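PDB 2H34: Serine/threonine-protein kinase pknE, which phosphorylates proteins on serine and threonine using ATP, and probably promotes survival of the tuberculosis bacterium inside host macrophages. Local coordinates for residues A[47-51]-A[63-68]; A[58-62]-A[99-103]; A[92-96]-A[142-146]; A[116-122]-A[162-168]; A[200-204]-A[219-224]. One frame throughout, in Å; residues are numbered along the deposited sequence.

Contact 1. Residues A[47-51]-A[63-68]; sequences MGDVY and ALKLMS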
# COMPACT_ATOMS: atom_id res chain seq x y z
N MSE A 47 2.05 0.35 -14.52
CA MSE A 47 2.01 0.25 -15.99
C MSE A 47 1.50 1.54 -16.64
O MSE A 47 1.78 1.81 -17.82
CB MSE A 47 1.14 -0.94 -16.41
CG MSE A 47 1.75 -2.31 -16.11
SE MSE A 47 0.42 -3.68 -15.57
CE MSE A 47 1.58 -5.30 -15.76
N GLY A 48 0.76 2.34 -15.87
CA GLY A 48 0.17 3.58 -16.37
C GLY A 48 0.51 4.81 -15.54
O GLY A 48 1.06 4.71 -14.45
N ASP A 49 0.17 5.97 -16.08
CA ASP A 49 0.39 7.23 -15.40
C ASP A 49 -0.96 7.89 -15.15
O ASP A 49 -1.76 8.04 -16.08
CB ASP A 49 1.29 8.15 -16.23
CG ASP A 49 2.41 7.38 -16.94
OD1 ASP A 49 2.99 6.46 -16.33
OD2 ASP A 49 2.71 7.71 -18.11
N VAL A 50 -1.21 8.26 -13.90
CA VAL A 50 -2.50 8.83 -13.51
C VAL A 50 -2.53 10.35 -13.73
O VAL A 50 -1.56 11.05 -13.43
CB VAL A 50 -2.85 8.51 -12.03
CG1 VAL A 50 -4.16 9.16 -11.62
CG2 VAL A 50 -2.90 7.00 -11.81
N TYR A 51 -3.63 10.82 -14.29
CA TYR A 51 -3.94 12.24 -14.33
C TYR A 51 -5.24 12.46 -13.57
O TYR A 51 -6.07 11.56 -13.50
CB TYR A 51 -4.16 12.70 -15.78
CG TYR A 51 -2.94 12.74 -16.67
CD1 TYR A 51 -1.94 13.69 -16.49
CD2 TYR A 51 -2.82 11.85 -17.74
CE1 TYR A 51 -0.82 13.73 -17.33
CE2 TYR A 51 -1.72 11.89 -18.59
CZ TYR A 51 -0.73 12.83 -18.38
OH TYR A 51 0.36 12.86 -19.22
N ALA A 63 -10.11 10.57 -10.93
CA ALA A 63 -8.74 10.17 -11.20
C ALA A 63 -8.75 9.19 -12.37
O ALA A 63 -9.56 8.27 -12.40
CB ALA A 63 -8.12 9.53 -9.97
N LEU A 64 -7.87 9.41 -13.34
CA LEU A 64 -7.84 8.56 -14.51
C LEU A 64 -6.44 8.06 -14.80
O LEU A 64 -5.52 8.84 -15.02
CB LEU A 64 -8.41 9.30 -15.72
CG LEU A 64 -8.38 8.57 -17.07
CD1 LEU A 64 -9.17 7.27 -17.05
CD2 LEU A 64 -8.89 9.48 -18.18
N LYS A 65 -6.29 6.73 -14.79
CA LYS A 65 -5.03 6.10 -15.11
C LYS A 65 -5.01 5.75 -16.59
O LYS A 65 -5.94 5.12 -17.09
CB LYS A 65 -4.83 4.83 -14.28
CG LYS A 65 -3.58 4.04 -14.64
CD LYS A 65 -3.52 2.69 -13.93
CE LYS A 65 -2.92 2.83 -12.54
NZ LYS A 65 -3.21 1.62 -11.72
N LEU A 66 -3.94 6.17 -17.27
CA LEU A 66 -3.74 5.86 -18.69
C LEU A 66 -2.48 5.04 -18.88
O LEU A 66 -1.38 5.51 -18.56
CB LEU A 66 -3.64 7.14 -19.52
CG LEU A 66 -4.89 7.99 -19.67
CD1 LEU A 66 -4.53 9.32 -20.29
CD2 LEU A 66 -5.94 7.26 -20.50
N MSE A 67 -2.64 3.83 -19.41
CA MSE A 67 -1.50 2.94 -19.62
C MSE A 67 -0.66 3.45 -20.80
O MSE A 67 -1.19 3.36 -21.97
CB MSE A 67 -1.98 1.51 -19.88
CG MSE A 67 -3.33 1.15 -19.24
SE MSE A 67 -3.37 1.02 -17.28
CE MSE A 67 -4.93 -0.20 -17.06
N SER A 68 -0.14 4.61 -20.62
CA SER A 68 0.43 5.51 -21.66
C SER A 68 1.22 4.86 -22.81
O SER A 68 1.66 3.71 -22.74
CB SER A 68 1.32 6.54 -21.01
OG SER A 68 1.63 7.59 -21.91

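Contact 2. Residues A[58-62]-A[99-103]; sequences RERIV and IHDFG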
# COMPACT_ATOMS: atom_id res chain seq x y z
N ARG A 58 -20.41 12.73 -17.03
CA ARG A 58 -20.80 12.45 -15.65
C ARG A 58 -20.66 13.68 -14.72
O ARG A 58 -21.12 13.66 -13.59
CB ARG A 58 -20.07 11.19 -15.13
CG ARG A 58 -20.64 9.88 -15.76
CD ARG A 58 -19.59 8.91 -16.36
NE ARG A 58 -19.41 7.66 -15.59
CZ ARG A 58 -19.04 6.48 -16.11
NH1 ARG A 58 -18.81 6.35 -17.41
NH2 ARG A 58 -18.91 5.42 -15.32
N GLU A 59 -20.06 14.75 -15.24
CA GLU A 59 -20.03 16.06 -14.57
C GLU A 59 -19.35 16.06 -13.19
O GLU A 59 -19.84 16.68 -12.24
CB GLU A 59 -21.43 16.68 -14.49
CG GLU A 59 -22.12 16.84 -15.85
CD GLU A 59 -23.29 17.82 -15.83
OE1 GLU A 59 -23.39 18.62 -14.87
OE2 GLU A 59 -24.10 17.80 -16.76
N ARG A 60 -18.21 15.38 -13.11
CA ARG A 60 -17.45 15.28 -11.86
C ARG A 60 -15.96 15.14 -12.14
O ARG A 60 -15.57 14.80 -13.27
CB ARG A 60 -17.94 14.08 -11.04
CG ARG A 60 -17.60 12.73 -11.63
CD ARG A 60 -18.16 11.64 -10.78
NE ARG A 60 -18.14 10.35 -11.47
CZ ARG A 60 -18.70 9.24 -11.01
NH1 ARG A 60 -19.33 9.25 -9.84
NH2 ARG A 60 -18.63 8.12 -11.72
N ILE A 61 -15.14 15.39 -11.14
CA ILE A 61 -13.69 15.27 -11.31
C ILE A 61 -13.23 13.93 -10.79
O ILE A 61 -13.46 13.59 -9.62
CB ILE A 61 -12.89 16.38 -10.59
CG1 ILE A 61 -13.60 17.74 -10.70
CG2 ILE A 61 -11.47 16.45 -11.16
CD1 ILE A 61 -13.27 18.71 -9.55
N VAL A 62 -12.56 13.17 -11.65
CA VAL A 62 -12.15 11.82 -11.32
C VAL A 62 -10.65 11.63 -11.51
O VAL A 62 -10.00 12.44 -12.17
CB VAL A 62 -12.95 10.75 -12.13
CG1 VAL A 62 -14.43 10.84 -11.82
CG2 VAL A 62 -12.72 10.93 -13.63
N ILE A 99 -13.58 1.95 -8.34
CA ILE A 99 -13.34 2.06 -9.78
C ILE A 99 -14.65 2.42 -10.45
O ILE A 99 -15.64 1.69 -10.31
CB ILE A 99 -12.81 0.74 -10.38
CG1 ILE A 99 -11.45 0.35 -9.78
CG2 ILE A 99 -12.73 0.82 -11.91
CD1 ILE A 99 -10.54 1.50 -9.42
N HIS A 100 -14.68 3.54 -11.17
CA HIS A 100 -15.89 3.94 -11.90
C HIS A 100 -16.10 3.12 -13.14
O HIS A 100 -17.18 2.61 -13.37
CB HIS A 100 -15.88 5.41 -12.27
CG HIS A 100 -15.86 6.33 -11.09
ND1 HIS A 100 -15.13 7.49 -11.06
CD2 HIS A 100 -16.48 6.24 -9.88
CE1 HIS A 100 -15.29 8.09 -9.90
NE2 HIS A 100 -16.10 7.35 -9.16
N ASP A 101 -15.06 2.99 -13.95
CA ASP A 101 -15.20 2.42 -15.27
C ASP A 101 -13.84 2.06 -15.81
O ASP A 101 -12.83 2.47 -15.24
CB ASP A 101 -15.88 3.45 -16.19
CG ASP A 101 -16.32 2.86 -17.51
OD1 ASP A 101 -16.50 1.63 -17.61
OD2 ASP A 101 -16.50 3.65 -18.46
N PHE A 102 -13.82 1.29 -16.90
CA PHE A 102 -12.60 0.92 -17.61
C PHE A 102 -12.92 0.32 -18.98
O PHE A 102 -14.04 -0.14 -19.21
CB PHE A 102 -11.75 -0.05 -16.77
CG PHE A 102 -12.52 -1.23 -16.25
CD1 PHE A 102 -13.19 -1.17 -15.03
CD2 PHE A 102 -12.55 -2.43 -16.96
CE1 PHE A 102 -13.89 -2.28 -14.54
CE2 PHE A 102 -13.24 -3.54 -16.47
CZ PHE A 102 -13.91 -3.46 -15.27
N GLY A 103 -11.94 0.34 -19.88
CA GLY A 103 -12.09 -0.23 -21.22
C GLY A 103 -11.09 0.39 -22.18
O GLY A 103 -9.96 0.67 -21.80

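Contact 3. Residues A[92-96]-A[142-146]; sequences QEPHV and QIGSA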
# COMPACT_ATOMS: atom_id res chain seq x y z
N GLN A 92 -15.17 -4.42 -2.67
CA GLN A 92 -16.21 -3.65 -2.01
C GLN A 92 -15.68 -2.96 -0.78
O GLN A 92 -16.40 -2.19 -0.14
CB GLN A 92 -17.36 -4.56 -1.61
CG GLN A 92 -18.13 -5.13 -2.75
CD GLN A 92 -19.08 -6.19 -2.26
OE1 GLN A 92 -19.75 -6.00 -1.24
NE2 GLN A 92 -19.14 -7.31 -2.97
N GLU A 93 -14.44 -3.25 -0.43
CA GLU A 93 -13.86 -2.70 0.77
C GLU A 93 -13.74 -1.19 0.62
O GLU A 93 -13.36 -0.70 -0.46
CB GLU A 93 -12.51 -3.36 1.01
CG GLU A 93 -12.16 -3.55 2.45
CD GLU A 93 -11.86 -2.24 3.12
OE1 GLU A 93 -11.12 -1.43 2.51
OE2 GLU A 93 -12.39 -2.00 4.24
N PRO A 94 -14.10 -0.42 1.66
CA PRO A 94 -14.12 1.03 1.60
C PRO A 94 -12.78 1.76 1.70
O PRO A 94 -12.77 2.98 1.55
CB PRO A 94 -15.00 1.41 2.80
CG PRO A 94 -14.78 0.37 3.76
CD PRO A 94 -14.62 -0.90 2.96
N HIS A 95 -11.68 1.06 1.95
CA HIS A 95 -10.35 1.68 1.95
C HIS A 95 -9.60 1.35 0.66
O HIS A 95 -8.38 1.49 0.55
CB HIS A 95 -9.52 1.26 3.16
CG HIS A 95 -10.22 1.50 4.44
ND1 HIS A 95 -11.00 0.54 5.06
CD2 HIS A 95 -10.33 2.62 5.20
CE1 HIS A 95 -11.54 1.05 6.15
NE2 HIS A 95 -11.15 2.31 6.25
N VAL A 96 -10.37 0.90 -0.31
CA VAL A 96 -9.88 0.75 -1.64
C VAL A 96 -10.67 1.74 -2.48
O VAL A 96 -11.90 1.76 -2.43
CB VAL A 96 -9.99 -0.70 -2.14
CG1 VAL A 96 -9.15 -1.62 -1.29
CG2 VAL A 96 -11.43 -1.16 -2.11
N GLN A 142 -6.85 0.16 8.75
CA GLN A 142 -7.55 0.43 7.50
C GLN A 142 -6.86 -0.12 6.26
O GLN A 142 -7.53 -0.60 5.36
CB GLN A 142 -7.74 1.93 7.29
CG GLN A 142 -8.52 2.63 8.35
CD GLN A 142 -8.41 4.13 8.21
OE1 GLN A 142 -7.63 4.77 8.91
NE2 GLN A 142 -9.19 4.71 7.29
N ILE A 143 -5.53 -0.02 6.17
CA ILE A 143 -4.82 -0.55 5.01
C ILE A 143 -4.80 -2.08 5.03
O ILE A 143 -4.99 -2.71 3.99
CB ILE A 143 -3.39 0.02 4.88
CG1 ILE A 143 -3.43 1.45 4.39
CG2 ILE A 143 -2.56 -0.78 3.89
CD1 ILE A 143 -3.38 2.40 5.50
N GLY A 144 -4.59 -2.67 6.21
CA GLY A 144 -4.59 -4.13 6.33
C GLY A 144 -5.92 -4.69 5.86
O GLY A 144 -6.00 -5.75 5.22
N SER A 145 -6.96 -3.92 6.16
CA SER A 145 -8.31 -4.23 5.74
C SER A 145 -8.39 -4.25 4.21
O SER A 145 -8.88 -5.22 3.63
CB SER A 145 -9.30 -3.23 6.35
OG SER A 145 -10.61 -3.49 5.95
N ALA A 146 -7.87 -3.21 3.56
CA ALA A 146 -7.82 -3.16 2.10
C ALA A 146 -7.03 -4.35 1.54
O ALA A 146 -7.46 -5.01 0.60
CB ALA A 146 -7.23 -1.86 1.65

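Contact 4. Residues A[116-122]-A[162-168]; sequences INGVDLA and PENILVS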
# COMPACT_ATOMS: atom_id res chain seq x y z
N ILE A 116 -9.24 11.10 -4.73
CA ILE A 116 -9.08 11.29 -3.31
C ILE A 116 -8.05 12.34 -2.98
O ILE A 116 -7.03 12.46 -3.66
CB ILE A 116 -8.73 9.98 -2.61
CG1 ILE A 116 -9.90 9.00 -2.74
CG2 ILE A 116 -8.39 10.22 -1.15
CD1 ILE A 116 -11.25 9.58 -2.29
N ASN A 117 -8.34 13.12 -1.94
CA ASN A 117 -7.44 14.11 -1.38
C ASN A 117 -6.67 13.54 -0.21
O ASN A 117 -7.08 12.56 0.40
CB ASN A 117 -8.26 15.28 -0.87
CG ASN A 117 -8.57 16.30 -1.95
OD1 ASN A 117 -9.06 15.97 -3.03
ND2 ASN A 117 -8.29 17.57 -1.64
N GLY A 118 -5.56 14.18 0.14
CA GLY A 118 -4.79 13.76 1.30
C GLY A 118 -3.31 13.68 1.00
O GLY A 118 -2.86 14.09 -0.06
N VAL A 119 -2.55 13.15 1.96
CA VAL A 119 -1.10 13.07 1.84
C VAL A 119 -0.63 11.63 2.02
O VAL A 119 -1.31 10.84 2.69
CB VAL A 119 -0.38 14.01 2.86
CG1 VAL A 119 -0.55 15.45 2.46
CG2 VAL A 119 -0.90 13.80 4.27
N ASP A 120 0.51 11.29 1.41
CA ASP A 120 1.23 10.04 1.65
C ASP A 120 1.55 9.89 3.10
O ASP A 120 1.87 10.87 3.78
CB ASP A 120 2.61 10.03 0.98
CG ASP A 120 2.55 10.20 -0.50
OD1 ASP A 120 1.49 10.57 -1.05
OD2 ASP A 120 3.60 9.98 -1.13
N LEU A 121 1.54 8.65 3.56
CA LEU A 121 2.14 8.34 4.83
C LEU A 121 3.64 8.74 4.78
O LEU A 121 4.17 9.35 5.71
CB LEU A 121 1.94 6.86 5.14
CG LEU A 121 2.35 6.32 6.51
CD1 LEU A 121 1.75 7.12 7.64
CD2 LEU A 121 1.94 4.86 6.63
N ALA A 122 4.29 8.43 3.65
CA ALA A 122 5.63 8.92 3.36
C ALA A 122 5.75 10.44 3.56
O ALA A 122 6.69 10.90 4.19
CB ALA A 122 6.04 8.53 1.96
N PRO A 162 4.59 3.06 2.25
CA PRO A 162 3.89 4.24 2.78
C PRO A 162 3.44 5.19 1.68
O PRO A 162 2.43 5.88 1.80
CB PRO A 162 4.96 4.91 3.64
CG PRO A 162 5.84 3.78 4.06
CD PRO A 162 5.90 2.86 2.89
N GLU A 163 4.21 5.20 0.59
CA GLU A 163 3.91 5.98 -0.59
C GLU A 163 2.67 5.42 -1.32
O GLU A 163 2.21 6.00 -2.30
CB GLU A 163 5.14 6.00 -1.51
CG GLU A 163 6.49 6.37 -0.79
CD GLU A 163 7.23 5.18 -0.09
OE1 GLU A 163 7.47 4.13 -0.75
OE2 GLU A 163 7.61 5.29 1.11
N ASN A 164 2.13 4.31 -0.83
CA ASN A 164 0.91 3.72 -1.39
C ASN A 164 -0.25 3.91 -0.44
O ASN A 164 -1.32 3.29 -0.60
CB ASN A 164 1.08 2.21 -1.60
CG ASN A 164 2.12 1.87 -2.64
OD1 ASN A 164 2.95 0.98 -2.42
ND2 ASN A 164 2.09 2.57 -3.77
N ILE A 165 -0.02 4.72 0.58
CA ILE A 165 -0.98 4.95 1.65
C ILE A 165 -1.33 6.44 1.66
O ILE A 165 -0.46 7.30 1.82
CB ILE A 165 -0.42 4.49 3.01
CG1 ILE A 165 -0.16 2.99 2.99
CG2 ILE A 165 -1.37 4.82 4.14
CD1 ILE A 165 0.64 2.47 4.17
N LEU A 166 -2.62 6.72 1.47
CA LEU A 166 -3.11 8.07 1.30
C LEU A 166 -4.04 8.41 2.44
O LEU A 166 -5.08 7.77 2.61
CB LEU A 166 -3.85 8.19 -0.03
CG LEU A 166 -4.30 9.58 -0.51
CD1 LEU A 166 -3.10 10.48 -0.80
CD2 LEU A 166 -5.20 9.45 -1.74
N VAL A 167 -3.68 9.41 3.23
CA VAL A 167 -4.43 9.74 4.43
C VAL A 167 -5.31 10.97 4.17
O VAL A 167 -4.82 12.04 3.83
CB VAL A 167 -3.49 9.91 5.63
CG1 VAL A 167 -4.24 10.26 6.88
CG2 VAL A 167 -2.75 8.64 5.86
N SER A 168 -6.62 10.79 4.31
CA SER A 168 -7.57 11.85 4.01
C SER A 168 -8.01 12.58 5.27
O SER A 168 -7.36 12.48 6.30
CB SER A 168 -8.79 11.27 3.29
OG SER A 168 -8.39 10.64 2.10

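Contact 5. Residues A[200-204]-A[219-224]; sequences YYMAP and YALTCV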
# COMPACT_ATOMS: atom_id res chain seq x y z
N TYR A 200 12.97 -1.84 1.54
CA TYR A 200 12.71 -1.54 2.95
C TYR A 200 11.58 -2.39 3.52
O TYR A 200 11.55 -2.63 4.74
CB TYR A 200 12.34 -0.08 3.17
CG TYR A 200 13.42 0.93 2.89
CD1 TYR A 200 14.69 0.80 3.45
CD2 TYR A 200 13.14 2.07 2.11
CE1 TYR A 200 15.68 1.76 3.20
CE2 TYR A 200 14.12 3.04 1.86
CZ TYR A 200 15.38 2.88 2.41
OH TYR A 200 16.36 3.82 2.17
N TYR A 201 10.67 -2.85 2.66
CA TYR A 201 9.42 -3.50 3.10
C TYR A 201 9.26 -4.93 2.58
O TYR A 201 8.15 -5.47 2.55
CB TYR A 201 8.21 -2.61 2.74
CG TYR A 201 8.42 -1.17 3.15
CD1 TYR A 201 8.93 -0.23 2.25
CD2 TYR A 201 8.20 -0.77 4.46
CE1 TYR A 201 9.18 1.07 2.63
CE2 TYR A 201 8.44 0.54 4.86
CZ TYR A 201 8.94 1.45 3.94
OH TYR A 201 9.19 2.73 4.34
N MSE A 202 10.37 -5.56 2.19
CA MSE A 202 10.30 -6.83 1.49
C MSE A 202 10.66 -8.05 2.31
O MSE A 202 11.76 -8.16 2.85
CB MSE A 202 11.18 -6.81 0.25
CG MSE A 202 10.45 -6.47 -1.01
SE MSE A 202 11.72 -6.67 -2.48
CE MSE A 202 10.98 -5.18 -3.62
N ALA A 203 9.72 -8.99 2.36
CA ALA A 203 9.93 -10.29 2.98
C ALA A 203 11.08 -11.02 2.29
O ALA A 203 11.32 -10.79 1.11
CB ALA A 203 8.65 -11.13 2.92
N PRO A 204 11.79 -11.87 3.03
CA PRO A 204 12.91 -12.59 2.47
C PRO A 204 12.51 -13.57 1.36
O PRO A 204 13.21 -13.68 0.37
CB PRO A 204 13.48 -13.34 3.67
CG PRO A 204 12.96 -12.62 4.86
CD PRO A 204 11.61 -12.21 4.45
N TYR A 219 3.93 -8.94 5.91
CA TYR A 219 5.30 -8.60 6.31
C TYR A 219 5.51 -7.11 6.09
O TYR A 219 5.89 -6.38 7.02
CB TYR A 219 6.32 -9.40 5.49
CG TYR A 219 7.79 -9.24 5.90
CD1 TYR A 219 8.41 -10.22 6.68
CD2 TYR A 219 8.56 -8.16 5.49
CE1 TYR A 219 9.74 -10.11 7.05
CE2 TYR A 219 9.90 -8.04 5.86
CZ TYR A 219 10.48 -9.03 6.65
OH TYR A 219 11.79 -8.96 7.06
N ALA A 220 5.26 -6.66 4.86
CA ALA A 220 5.42 -5.27 4.49
C ALA A 220 4.70 -4.34 5.48
O ALA A 220 5.31 -3.42 6.05
CB ALA A 220 4.91 -5.06 3.08
N LEU A 221 3.41 -4.60 5.73
CA LEU A 221 2.61 -3.76 6.62
C LEU A 221 3.24 -3.60 8.01
O LEU A 221 3.11 -2.55 8.64
CB LEU A 221 1.19 -4.30 6.76
CG LEU A 221 0.11 -3.36 7.29
CD1 LEU A 221 -0.13 -2.22 6.33
CD2 LEU A 221 -1.19 -4.12 7.53
N THR A 222 3.92 -4.65 8.46
CA THR A 222 4.52 -4.63 9.78
C THR A 222 5.77 -3.73 9.80
O THR A 222 5.97 -2.98 10.75
CB THR A 222 4.83 -6.06 10.27
OG1 THR A 222 3.71 -6.90 9.99
CG2 THR A 222 5.08 -6.08 11.76
N CYS A 223 6.57 -3.79 8.74
CA CYS A 223 7.61 -2.77 8.52
C CYS A 223 6.99 -1.36 8.52
O CYS A 223 7.47 -0.45 9.20
CB CYS A 223 8.35 -3.02 7.21
SG CYS A 223 9.17 -4.64 7.08
N VAL A 224 5.89 -1.19 7.78
CA VAL A 224 5.26 0.11 7.72
C VAL A 224 4.80 0.56 9.11
O VAL A 224 5.04 1.72 9.51
CB VAL A 224 4.09 0.14 6.71
CG1 VAL A 224 3.34 1.45 6.82
CG2 VAL A 224 4.61 -0.03 5.30

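Contact 1. Residues A[47-51]-A[63-68]
The ring of Y51 meets L66 at one edge: L66 CD1 lies near the ring plane, 4.0 Å from Y51 CD2. The two side chains cross at about a right angle. The ring also packs on L38 and L41 of the neighbouring strand 36-44. Y51 CG is anti to its carbonyl carbon (chi1 -70°), and this swings the ring across the strand pair to L66.

D49, Y51, L64 and L66 share one face of the sheet, while V50 and K65 occupy the other. On that second face V50 CG2 rests 3.8 Å from K65 CB. The strands run antiparallel. D49 and L66 form one hydrogen-bonded pair, with D49 N to L66 O at 3.0 Å and L66 N to D49 O at 3.1 Å. Y51 and L64 form the next, with Y51 N to L64 O and L64 N to Y51 O both at 2.8 Å. V50 and K65 sit between them as a non-hydrogen-bonded pair. L66 O takes a second donor, S68 N, from the carbonyl face away from D49 N. That bond closes an inverse gamma turn centred on M67, a selenomethionine. The D49 carboxylate brings OD2 to 3.4 Å from S68 CB, but its OD1 forms a salt bridge with R44. K65 NZ is likewise held by a salt bridge to D177.

This is the hairpin of strands 49-55 and 60-66 in the kinase N-lobe. It carries the end of the glycine-rich loop and the lysine of the predicted ATP site.

Contact 2. Residues A[58-62]-A[99-103]
The guanidinium of R60 lies flat on the imidazole of H100. Their centres are 3.7 Å apart and their planes 16° apart, and R60 NH2 sits over the centre of the ring. The two side chains come from opposite directions. R60 is extended from CG to NE, and this length lets its flat end reach the histidine. V62 meets the same ring differently, at the edge and near its plane, with V62 CG1 3.5 Å from H100 CE1.

R58 reaches the next residue along. R58 NH1 stands 3.7 Å from D101 OD2, a long salt bridge with the guanidinium and carboxylate planes 32° apart. R58 NH2 is 3.8 Å from H100 O, which lies at the guanidinium edge.

A second shell fixes these partners. H100 ND1 is hydrogen-bonded to D112, which limits rotation of the imidazole under R60. D101 OD2 is also hydrogen-bonded to the hydroxyl of Y110. H100 and D101 both face D112 in a classic beta bulge. E59 and R60 both face D55 in a G1 bulge.

Strands 60-66 and 99-105 are not neighbours: strand 108-114 runs between them. The contact is therefore a surface bridge of side chains across the intervening strand, at one end of the five-stranded antiparallel sheet typical of the protein kinase N-lobe.

Contact 3. Residues A[92-96]-A[142-146]
Residues E93 to V96 make a type I beta turn that sits against helix 142-146, with the CA atoms of H95 and A146 5.5 Å apart. The E93 carboxylate holds the turn together. Its OE1 accepts the backbone N-H of H95 at 2.6 Å, from above the carboxylate plane. Its OE2 offers the syn lone pair to H95 ND1 at 3.0 Å. S145 OG of the helix gives a weak bond to the same E93 OE2, at 2.9 Å.

The H95 ring crosses the Q142 side chain at about a right angle. Q142 CB lies over one ring face, 3.6 Å from the centroid of the H95 ring, a CH-pi contact. The ring of F172 also stacks with H95. V96 CG1 packs on A146 CB at 3.5 Å.

In kinases the loop between the C-helix and the next strand commonly leans on this long C-lobe helix, and residues 92-96 do so here. The carboxylate is engaged by one backbone and two side-chain donors. Such a carboxylate would probably stay charged and could favour a protonated H95.

Contact 4. Residues A[116-122]-A[162-168]
The linker that leads from the N-lobe into helix 121-128 pairs here with the end of the catalytic loop and strand 165-167. V119 and V167 form an antiparallel hydrogen-bonded pair, with V119 N to V167 O at 3.1 Å and V167 N to V119 O at 2.8 Å. D120 and L166 follow as a non-hydrogen-bonded pair. L121 N, at the start of the helix, then bonds I165 O at 3.0 Å.

At the other end S168 OG donates to N117 O at 2.9 Å, almost along the carbonyl axis. L166 reaches into the linker with both methyls. Its CG stands anti to the backbone N (chi1 -172°), and the two methyls part: CD2 goes to I116 CG2, while L166 CD1 rests 3.7 Å from G118 C. L121 and I165 lie side by side and point the same way, L121 CD2 3.7 Å from I165 CD1. P162 CB packs against L121 CB. E163 turns its CG to A122 CB at 3.5 Å, while its OE1 keeps a salt bridge with K161.

Helix 217-230 covers L121, P162 and I165 through V224. As in other kinases, strand 165-167 follows the catalytic loop, and L166 occupies the position that floors the adenine pocket in relatives. The pairing is typical of the kinase hinge region joined to the C-lobe.

Contact 5. Residues A[200-204]-A[219-224]
The carbonyl oxygen of Y201 is approached by two residues of the helix, A220 and Y219. A220 CA meets Y201 O at 3.4 Å in a CA-H...O contact, and the methyl of A220 is also close. The same oxygen lies near the plane of the Y219 ring, at its edge.

One face of that ring is covered by A203. A203 CA stands 3.6 Å from the Y219 centroid and only 12° off the ring normal, a CH-pi contact. Y219 CG is anti to the backbone N (chi1 -174°), which turns the ring toward A203 and P204. P204 CD touches Y219 CE1 at 3.8 Å, the two side chains crossing at about a right angle.

Y201 packs on the next turn of the helix. Its CD2 is 3.6 Å from C223 CB, and Y201 CD2 is 3.8 Å from V224 CG2. The hydroxyl is tied further along the same helix, to E227. The Y219 ring also meets the ring of H246, in helix 239-248.

A203 and P204 begin the Ala-Pro-Glu motif that closes the kinase activation segment. Residues 200-204 thus seat the end of that segment on helix 217-230, the buried central helix of the C-lobe, with the side chain of A220 about 4 Å from that of D159, the predicted proton acceptor.

In the fold
The five contacts run from the N-lobe to the C-lobe of one kinase domain. Contacts 1 and 2 share strand 60-66 of the five-stranded sheet, with centres 13 Å apart. Segment 92-96 comes just before 99-103, so contacts 2 and 3 alternate along the chain, as do 1 and 2, and 3 and 4; contact 5 comes last. Contact 4 lies 14 Å from contact 3 between centres and touches it where I143 packs on I165. Contact 5 is 18 Å from both between centres and touches both. Contacts 3 to 5 meet through helix 133-152, strand 165-167 and helix 217-230, which pack together in the C-lobe. Contacts 2 and 5 are 33 Å apart between centres.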